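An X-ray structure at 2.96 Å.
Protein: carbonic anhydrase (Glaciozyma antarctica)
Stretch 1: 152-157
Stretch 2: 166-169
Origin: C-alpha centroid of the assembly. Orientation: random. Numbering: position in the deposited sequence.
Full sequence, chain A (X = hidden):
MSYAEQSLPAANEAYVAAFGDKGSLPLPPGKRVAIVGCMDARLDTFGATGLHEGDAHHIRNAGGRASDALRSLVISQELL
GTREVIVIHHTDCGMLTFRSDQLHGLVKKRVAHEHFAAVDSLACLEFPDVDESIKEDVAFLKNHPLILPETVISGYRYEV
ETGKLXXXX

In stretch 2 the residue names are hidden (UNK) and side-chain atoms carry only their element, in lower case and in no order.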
# COMPACT_ATOMS: atom_id res chain seq x y z
N VAL A 152 18.96 4.48 -3.96
CA VAL A 152 19.40 3.14 -3.48
C VAL A 152 18.17 2.28 -3.47
O VAL A 152 17.11 2.71 -2.99
CB VAL A 152 20.08 3.05 -2.07
CG1 VAL A 152 20.96 4.26 -1.79
CG2 VAL A 152 19.07 2.83 -0.95
N ILE A 153 18.32 1.08 -4.00
CA ILE A 153 17.19 0.18 -4.15
C ILE A 153 17.62 -1.22 -3.69
O ILE A 153 18.67 -1.71 -4.11
CB ILE A 153 16.63 0.16 -5.62
CG1 ILE A 153 16.30 1.57 -6.11
CG2 ILE A 153 15.37 -0.68 -5.71
CD1 ILE A 153 16.36 1.73 -7.61
N SER A 154 16.79 -1.84 -2.86
CA SER A 154 17.05 -3.16 -2.34
C SER A 154 15.74 -3.92 -2.25
O SER A 154 14.67 -3.34 -2.20
CB SER A 154 17.74 -3.11 -0.97
OG SER A 154 17.24 -2.08 -0.11
N GLY A 155 15.85 -5.24 -2.23
CA GLY A 155 14.70 -6.13 -2.24
C GLY A 155 14.88 -7.28 -1.28
O GLY A 155 15.95 -7.94 -1.23
N TYR A 156 13.82 -7.53 -0.51
CA TYR A 156 13.83 -8.48 0.57
C TYR A 156 12.64 -9.41 0.47
O TYR A 156 11.55 -8.97 0.10
CB TYR A 156 13.76 -7.76 1.91
CG TYR A 156 15.03 -7.01 2.22
CD1 TYR A 156 15.29 -5.79 1.61
CD2 TYR A 156 15.98 -7.52 3.11
CE1 TYR A 156 16.48 -5.11 1.85
CE2 TYR A 156 17.15 -6.83 3.38
CZ TYR A 156 17.41 -5.62 2.75
OH TYR A 156 18.58 -4.93 2.96
N ARG A 157 12.89 -10.68 0.78
CA ARG A 157 11.87 -11.68 0.99
C ARG A 157 11.50 -11.64 2.45
O ARG A 157 12.27 -12.09 3.30
CB ARG A 157 12.41 -13.09 0.67
CG ARG A 157 11.46 -14.23 1.08
CD ARG A 157 11.98 -15.57 0.61
NE ARG A 157 13.17 -15.92 1.37
CZ ARG A 157 14.25 -16.52 0.88
NH1 ARG A 157 14.34 -16.87 -0.40
NH2 ARG A 157 15.27 -16.76 1.70
N UNK A 166 14.94 -11.11 4.30
CA UNK A 166 16.15 -11.73 3.84
C UNK A 166 16.61 -11.07 2.55
O UNK A 166 15.94 -11.16 1.53
c UNK A 166 17.22 -13.91 3.14
c UNK A 166 15.93 -13.24 3.59
c UNK A 166 15.37 -13.92 4.83
N UNK A 167 17.76 -10.42 2.60
CA UNK A 167 18.29 -9.68 1.46
C UNK A 167 18.41 -10.53 0.18
O UNK A 167 19.14 -11.51 0.18
c UNK A 167 19.67 -9.13 1.81
c UNK A 167 21.43 -6.18 0.21
c UNK A 167 20.70 -7.52 0.15
n UNK A 167 21.33 -5.47 -1.09
c UNK A 167 19.88 -7.68 1.42
N UNK A 168 17.67 -10.16 -0.87
CA UNK A 168 17.68 -10.87 -2.16
C UNK A 168 18.37 -10.05 -3.26
O UNK A 168 19.04 -10.61 -4.14
c UNK A 168 15.53 -12.16 -1.64
c UNK A 168 16.23 -11.84 -4.06
c UNK A 168 16.24 -11.23 -2.64
c UNK A 168 16.38 -13.28 -1.11
N UNK A 169 18.14 -8.74 -3.25
CA UNK A 169 18.88 -7.80 -4.12
C UNK A 169 18.90 -6.40 -3.53
O UNK A 169 19.30 -5.47 -4.21
c UNK A 169 18.31 -7.78 -5.54

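Position 166 carries three side-chain carbons and no other element. The first carbon, CB, bears the other two, so the side chain forks at once and ends there. The backbone is extended and pairs with R157 in an antiparallel, hydrogen-bonded bridge. Its N donates to R157 O at 3.0 Å, and its O accepts from R157 N at 3.2 Å. The same O lies 3.5 Å from Y156 CA, a CA-H...O contact. One of the two outer carbons comes within 3.7 Å of R157 NH2. Three carbons forked at CB identify V166. The atom near R157 NH2 is CG1, and chi1 is t. Threonine would have the same shape but would need an oxygen on one arm.

Position 167 has four carbons in an unbranched row, ending in a nitrogen. It is paired with Y156 in the antiparallel bridge, here a non-hydrogen-bonded pair with the two CA atoms 4.7 Å apart. Its side chain leaves the sheet on the same face as that of Y156. The second carbon of the row lies 3.4 Å from Y156 OH. The terminal nitrogen lies 4.3 Å from S154 CB. It makes no hydrogen bond to S154, whose OG is 5.4 Å from it. Four carbons and a terminal amine make this K167. The carbon beside Y156 OH is CG, and the nitrogen near S154 CB is NZ. Several chi angles lie between the usual wells, and the residue is exposed.

Position 168 has four side-chain carbons. The chain forks at the first, and one arm is two carbons long. CA-to-CB points toward stretch 1. Its N donates to G155 O at 2.8 Å, with an angle of 160° at the hydrogen. The inner carbon of the longer arm lies 4.0 Å from R157 CB, and the end of that arm lies over one face of the R157 guanidinium. A fork at CB with unequal arms gives I168. The inner carbon is CG1, also 3.9 Å from R157 N, and the end carbon is CD1. Both chi1 and chi2 are m.

Position 169 has a single side-chain carbon, CB, which points sideways. Contact is made by the backbone: N donates to G155 O at 3.1 Å, and O lies 3.7 Å from S154 CA. One carbon is alanine, A169.

The contact is a short antiparallel pairing, with bridges at Y156-K167 and R157-V166. V166 and R157 exchange two backbone hydrogen bonds. Beyond K167, G155 O accepts from both I168 N and A169 N, so one carbonyl holds two successive amides. G155 has no side chain, and its part is played by the backbone. Side chains add to both faces of the pairing. Y156 and K167 meet on one. On the other, the R157 side chain extends beside V166, and I168 packs against it. Together the stretches bury 432 Å², counting both sides.

Stretch 2 (166-169) VKIA
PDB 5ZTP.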